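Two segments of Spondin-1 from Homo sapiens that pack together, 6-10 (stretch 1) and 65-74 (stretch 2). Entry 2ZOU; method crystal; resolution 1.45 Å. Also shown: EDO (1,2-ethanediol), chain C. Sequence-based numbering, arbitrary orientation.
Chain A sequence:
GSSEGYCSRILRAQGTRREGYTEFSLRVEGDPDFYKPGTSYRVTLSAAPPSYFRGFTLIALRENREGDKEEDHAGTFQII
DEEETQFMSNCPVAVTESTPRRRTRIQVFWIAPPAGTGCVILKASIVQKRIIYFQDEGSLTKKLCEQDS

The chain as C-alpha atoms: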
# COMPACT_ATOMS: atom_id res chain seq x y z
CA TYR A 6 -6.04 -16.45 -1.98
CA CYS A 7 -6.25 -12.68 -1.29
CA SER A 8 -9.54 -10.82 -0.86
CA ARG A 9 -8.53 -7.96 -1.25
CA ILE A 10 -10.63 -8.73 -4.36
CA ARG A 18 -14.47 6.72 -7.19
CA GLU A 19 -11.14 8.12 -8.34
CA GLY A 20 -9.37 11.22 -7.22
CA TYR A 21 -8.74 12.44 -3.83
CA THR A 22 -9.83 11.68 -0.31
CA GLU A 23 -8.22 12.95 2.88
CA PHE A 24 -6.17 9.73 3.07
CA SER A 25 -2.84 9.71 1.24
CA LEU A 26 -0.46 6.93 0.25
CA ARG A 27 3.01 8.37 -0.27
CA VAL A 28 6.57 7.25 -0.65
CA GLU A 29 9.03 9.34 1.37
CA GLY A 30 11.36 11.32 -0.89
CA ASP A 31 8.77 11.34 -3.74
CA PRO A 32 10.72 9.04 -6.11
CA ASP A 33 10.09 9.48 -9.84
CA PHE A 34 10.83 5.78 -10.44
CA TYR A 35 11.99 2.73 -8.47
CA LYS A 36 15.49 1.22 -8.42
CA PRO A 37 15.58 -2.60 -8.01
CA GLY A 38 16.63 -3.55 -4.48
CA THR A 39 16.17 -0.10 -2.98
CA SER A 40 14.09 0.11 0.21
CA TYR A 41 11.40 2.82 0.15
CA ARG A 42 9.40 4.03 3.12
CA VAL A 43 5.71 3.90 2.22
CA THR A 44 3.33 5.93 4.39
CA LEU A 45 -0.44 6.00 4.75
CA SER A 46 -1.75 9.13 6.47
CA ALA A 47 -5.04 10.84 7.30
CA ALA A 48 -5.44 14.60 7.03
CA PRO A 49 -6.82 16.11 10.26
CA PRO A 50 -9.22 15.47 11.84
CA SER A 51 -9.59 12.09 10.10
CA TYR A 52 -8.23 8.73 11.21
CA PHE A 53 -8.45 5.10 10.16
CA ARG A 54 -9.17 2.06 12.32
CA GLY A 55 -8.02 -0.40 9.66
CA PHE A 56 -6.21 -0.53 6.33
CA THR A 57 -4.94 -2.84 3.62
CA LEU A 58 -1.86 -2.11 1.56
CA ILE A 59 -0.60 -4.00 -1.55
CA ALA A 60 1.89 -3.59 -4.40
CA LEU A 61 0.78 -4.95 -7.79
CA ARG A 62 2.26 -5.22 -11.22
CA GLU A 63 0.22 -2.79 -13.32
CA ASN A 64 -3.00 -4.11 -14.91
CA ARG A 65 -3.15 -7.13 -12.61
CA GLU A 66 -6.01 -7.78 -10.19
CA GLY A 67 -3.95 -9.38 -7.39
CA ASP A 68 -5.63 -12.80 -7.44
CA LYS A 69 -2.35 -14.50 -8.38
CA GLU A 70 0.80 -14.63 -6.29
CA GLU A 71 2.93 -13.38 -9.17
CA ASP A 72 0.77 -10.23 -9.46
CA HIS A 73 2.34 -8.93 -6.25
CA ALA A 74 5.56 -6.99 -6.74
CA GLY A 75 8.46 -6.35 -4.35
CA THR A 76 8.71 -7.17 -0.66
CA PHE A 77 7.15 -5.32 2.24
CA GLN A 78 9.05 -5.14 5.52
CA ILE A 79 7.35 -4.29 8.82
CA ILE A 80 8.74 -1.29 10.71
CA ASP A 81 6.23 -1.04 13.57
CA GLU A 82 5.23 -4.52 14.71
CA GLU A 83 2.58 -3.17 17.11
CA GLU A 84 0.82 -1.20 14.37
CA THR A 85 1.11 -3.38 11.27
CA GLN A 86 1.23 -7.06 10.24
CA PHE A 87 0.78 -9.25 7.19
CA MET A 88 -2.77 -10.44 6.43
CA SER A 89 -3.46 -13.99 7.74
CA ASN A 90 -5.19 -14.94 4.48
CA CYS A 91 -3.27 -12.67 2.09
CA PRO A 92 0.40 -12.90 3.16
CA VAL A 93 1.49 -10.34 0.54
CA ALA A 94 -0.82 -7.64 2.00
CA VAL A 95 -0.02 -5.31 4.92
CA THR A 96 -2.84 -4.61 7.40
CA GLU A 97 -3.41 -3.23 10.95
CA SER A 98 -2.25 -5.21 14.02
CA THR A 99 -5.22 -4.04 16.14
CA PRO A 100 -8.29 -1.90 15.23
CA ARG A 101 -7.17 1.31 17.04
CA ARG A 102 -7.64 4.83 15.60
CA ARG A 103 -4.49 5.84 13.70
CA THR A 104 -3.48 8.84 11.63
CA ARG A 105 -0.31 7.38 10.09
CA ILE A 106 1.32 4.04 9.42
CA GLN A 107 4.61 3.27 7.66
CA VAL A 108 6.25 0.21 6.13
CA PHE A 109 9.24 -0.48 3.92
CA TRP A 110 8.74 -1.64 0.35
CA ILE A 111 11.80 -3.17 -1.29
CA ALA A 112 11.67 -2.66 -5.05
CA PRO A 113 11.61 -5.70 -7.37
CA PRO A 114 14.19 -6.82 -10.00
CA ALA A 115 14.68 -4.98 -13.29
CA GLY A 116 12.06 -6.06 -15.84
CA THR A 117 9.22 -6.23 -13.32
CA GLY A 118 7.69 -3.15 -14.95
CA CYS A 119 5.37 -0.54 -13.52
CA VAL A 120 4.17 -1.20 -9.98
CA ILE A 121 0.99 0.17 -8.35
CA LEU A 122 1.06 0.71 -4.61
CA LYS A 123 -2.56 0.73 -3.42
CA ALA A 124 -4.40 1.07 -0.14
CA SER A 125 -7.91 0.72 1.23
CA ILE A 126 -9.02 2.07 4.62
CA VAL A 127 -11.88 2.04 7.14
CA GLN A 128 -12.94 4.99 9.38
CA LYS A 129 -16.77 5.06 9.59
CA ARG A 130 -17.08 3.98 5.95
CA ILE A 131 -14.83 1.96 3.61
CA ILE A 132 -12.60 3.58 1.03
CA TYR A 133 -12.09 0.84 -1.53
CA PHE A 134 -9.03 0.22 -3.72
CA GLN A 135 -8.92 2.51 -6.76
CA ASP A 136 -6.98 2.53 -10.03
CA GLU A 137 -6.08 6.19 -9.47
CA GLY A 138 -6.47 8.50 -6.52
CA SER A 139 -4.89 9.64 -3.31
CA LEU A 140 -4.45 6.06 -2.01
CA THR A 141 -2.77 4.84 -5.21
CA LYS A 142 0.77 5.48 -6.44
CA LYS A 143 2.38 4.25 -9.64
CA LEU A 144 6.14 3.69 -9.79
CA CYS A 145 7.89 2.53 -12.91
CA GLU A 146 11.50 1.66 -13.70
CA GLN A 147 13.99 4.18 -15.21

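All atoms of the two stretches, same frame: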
# COMPACT_ATOMS: atom_id res chain seq x y z
N TYR A 6 -7.29 -17.28 -2.06
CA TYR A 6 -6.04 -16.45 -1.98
C TYR A 6 -6.34 -14.97 -2.26
O TYR A 6 -6.75 -14.61 -3.36
CB TYR A 6 -4.96 -16.98 -2.95
CG TYR A 6 -3.62 -16.26 -2.87
CD1 TYR A 6 -3.29 -15.24 -3.78
CD2 TYR A 6 -2.68 -16.59 -1.89
CE1 TYR A 6 -2.07 -14.57 -3.71
CE2 TYR A 6 -1.45 -15.92 -1.81
CZ TYR A 6 -1.15 -14.92 -2.73
OH TYR A 6 0.06 -14.27 -2.66
N CYS A 7 -6.16 -14.15 -1.22
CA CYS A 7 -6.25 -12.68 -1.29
C CYS A 7 -7.57 -11.99 -1.66
O CYS A 7 -7.82 -11.67 -2.81
CB CYS A 7 -5.13 -12.11 -2.18
SG CYS A 7 -3.49 -12.24 -1.46
N SER A 8 -8.39 -11.68 -0.65
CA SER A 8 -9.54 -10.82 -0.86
C SER A 8 -9.64 -9.72 0.22
O SER A 8 -10.06 -10.02 1.34
CB SER A 8 -10.83 -11.64 -0.91
OG SER A 8 -11.03 -12.33 0.31
N ARG A 9 -9.24 -8.47 -0.05
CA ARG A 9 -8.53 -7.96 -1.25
C ARG A 9 -9.35 -7.74 -2.54
O ARG A 9 -9.57 -6.60 -2.94
CB ARG A 9 -7.20 -8.69 -1.53
N ILE A 10 -9.79 -8.83 -3.17
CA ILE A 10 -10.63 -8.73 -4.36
C ILE A 10 -12.04 -8.27 -3.98
O ILE A 10 -12.61 -8.75 -3.00
CB ILE A 10 -10.72 -10.09 -5.14
CG1 ILE A 10 -9.34 -10.77 -5.26
CG2 ILE A 10 -11.38 -9.89 -6.51
CD1 ILE A 10 -8.32 -10.04 -6.13
N ARG A 65 -2.86 -5.84 -13.23
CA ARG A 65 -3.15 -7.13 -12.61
C ARG A 65 -4.12 -6.91 -11.47
O ARG A 65 -4.06 -5.88 -10.81
CB ARG A 65 -1.88 -7.80 -12.09
CG ARG A 65 -0.80 -8.01 -13.13
CD ARG A 65 -1.12 -9.17 -14.05
NE ARG A 65 0.06 -9.53 -14.84
CZ ARG A 65 1.09 -10.23 -14.37
NH1 ARG A 65 1.11 -10.67 -13.12
NH2 ARG A 65 2.11 -10.51 -15.17
N GLU A 66 -4.98 -7.89 -11.22
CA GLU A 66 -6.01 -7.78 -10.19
C GLU A 66 -5.49 -8.09 -8.79
O GLU A 66 -6.01 -7.55 -7.81
CB GLU A 66 -7.18 -8.71 -10.53
CG GLU A 66 -8.52 -8.23 -10.01
CD GLU A 66 -9.69 -9.10 -10.46
OE1 GLU A 66 -10.82 -8.85 -9.97
OE2 GLU A 66 -9.50 -10.01 -11.30
N GLY A 67 -4.50 -8.96 -8.68
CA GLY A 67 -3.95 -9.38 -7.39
C GLY A 67 -4.38 -10.76 -6.93
O GLY A 67 -4.03 -11.18 -5.81
N ASP A 68 -5.11 -11.48 -7.78
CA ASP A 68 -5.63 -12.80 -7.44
C ASP A 68 -4.58 -13.90 -7.57
O ASP A 68 -4.78 -15.02 -7.09
CB ASP A 68 -6.86 -13.14 -8.30
CG ASP A 68 -6.56 -13.14 -9.79
OD1 ASP A 68 -6.17 -12.09 -10.32
OD2 ASP A 68 -6.74 -14.19 -10.44
N LYS A 69 -3.47 -13.58 -8.23
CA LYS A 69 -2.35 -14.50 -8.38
C LYS A 69 -1.14 -13.99 -7.62
O LYS A 69 -0.90 -12.80 -7.55
CB LYS A 69 -2.01 -14.69 -9.86
CG LYS A 69 -3.13 -15.37 -10.64
CD LYS A 69 -2.84 -15.46 -12.12
CE LYS A 69 -4.08 -15.91 -12.88
NZ LYS A 69 -5.15 -14.86 -12.92
N GLU A 70 -0.39 -14.93 -7.06
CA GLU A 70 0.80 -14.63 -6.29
C GLU A 70 1.76 -13.74 -7.07
O GLU A 70 2.27 -12.75 -6.54
CB GLU A 70 1.48 -15.95 -5.96
CG GLU A 70 2.77 -15.83 -5.19
CD GLU A 70 3.34 -17.20 -4.91
OE1 GLU A 70 3.72 -17.90 -5.88
OE2 GLU A 70 3.38 -17.58 -3.72
N GLU A 71 1.98 -14.09 -8.33
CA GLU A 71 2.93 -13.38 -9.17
C GLU A 71 2.48 -11.97 -9.56
O GLU A 71 3.27 -11.22 -10.13
CB GLU A 71 3.29 -14.19 -10.42
CG GLU A 71 2.13 -14.45 -11.38
CD GLU A 71 1.41 -15.77 -11.13
OE1 GLU A 71 1.51 -16.34 -10.01
OE2 GLU A 71 0.75 -16.26 -12.06
N ASP A 72 1.23 -11.61 -9.26
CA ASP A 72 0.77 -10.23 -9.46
C ASP A 72 1.40 -9.25 -8.47
O ASP A 72 1.48 -8.06 -8.74
CB ASP A 72 -0.74 -10.11 -9.23
CG ASP A 72 -1.56 -10.89 -10.24
OD1 ASP A 72 -1.03 -11.33 -11.28
OD2 ASP A 72 -2.77 -11.06 -9.97
N HIS A 73 1.81 -9.76 -7.32
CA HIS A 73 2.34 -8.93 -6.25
C HIS A 73 3.82 -8.68 -6.42
O HIS A 73 4.60 -9.61 -6.62
CB HIS A 73 2.00 -9.57 -4.91
CG HIS A 73 0.54 -9.51 -4.59
ND1 HIS A 73 -0.39 -10.40 -5.10
CD2 HIS A 73 -0.15 -8.64 -3.83
CE1 HIS A 73 -1.59 -10.07 -4.66
NE2 HIS A 73 -1.47 -9.01 -3.88
N ALA A 74 4.21 -7.41 -6.38
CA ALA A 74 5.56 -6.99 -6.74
C ALA A 74 6.32 -6.47 -5.52
O ALA A 74 5.74 -5.78 -4.66
CB ALA A 74 5.48 -5.89 -7.79
C1 EDO C . -5.13 -10.39 -12.73
O1 EDO C . -5.01 -9.53 -13.86
C2 EDO C . -3.97 -11.36 -12.71
O2 EDO C . -4.21 -12.39 -11.75

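Residues 6-10 of Spondin-1, an irregular segment near the N terminus, lie against the looped segment 65-74, whose one regular element is a short 3-10 turn at residues 70-72. The backbones come closest at Cys 7 and Asp 68, with CA atoms 6.2 Å apart, and the two stretches together bury 331 Å². No hydrogen bond or salt bridge links them; the contact rests on van der Waals packing, and Tyr 6 and Ile 10 contribute most of the surface from the first stretch.

Tyr 6 points toward the loop in a t rotamer and lays its side chain along the backbone from Gly 67 to Glu 70. Asp 68 O sits at the ring edge, near its plane, 3.6 Å from Tyr 6 CD1, a placement that suits a carbonyl oxygen because aromatic C-H groups carry slight positive charge. Farther along, Tyr 6 CE1 is 4.1 Å from Lys 69 C, and Tyr 6 OH lies 3.7 Å from Glu 70 CA, a van der Waals contact; the hydroxyl makes no hydrogen bond to the second stretch.

Ile 10, at the other end of its stretch, sets CD1 against the Gly 67-Asp 68 peptide, 4.1 Å from Gly 67 C and 3.9 Å from Asp 68 N. Asp 68 points away overall, yet its CB still lies 4.1 Å from Ile 10 CD1, leaving the carboxylate free for polar partners. Ile 10 CG2 meets Glu 66 OE1 at 3.7 Å. Gly 67 has phi/psi of 104/5°, where a CB would jam against the carbonyl oxygen of Glu 66.

Between these two, Cys 7, covalently bonded elsewhere in the structure, places CB 3.9 Å from Gly 67 O. Its SG lies 4.3 Å from His 73 CE1 and approaches the imidazole obliquely, 4.9 Å from the ring centroid.

The loop's shape is held from within, chiefly by Asp 72. Its OD2 accepts a hydrogen bond from Lys 69 N (3.1 Å) and a weak one from Gly 67 N (3.0 Å), while OD1 forms a salt bridge with Arg 65 NH1 (2.9 Å). Backbone bonds from Asp 72 N to Lys 69 O (3.0 Å) and His 73 N to Glu 70 O (3.1 Å) close the turn. Lys 69 NZ pairs with Asp 68 OD2 at 3.0 Å and donates to O2 of a 1,2-ethanediol at 2.9 Å. That hydroxyl, EDO O2, also lies 2.4 Å from Asp 68 OD1 and 2.6 Å from Asp 72 OD2; the diol probably comes from the crystallisation liquor.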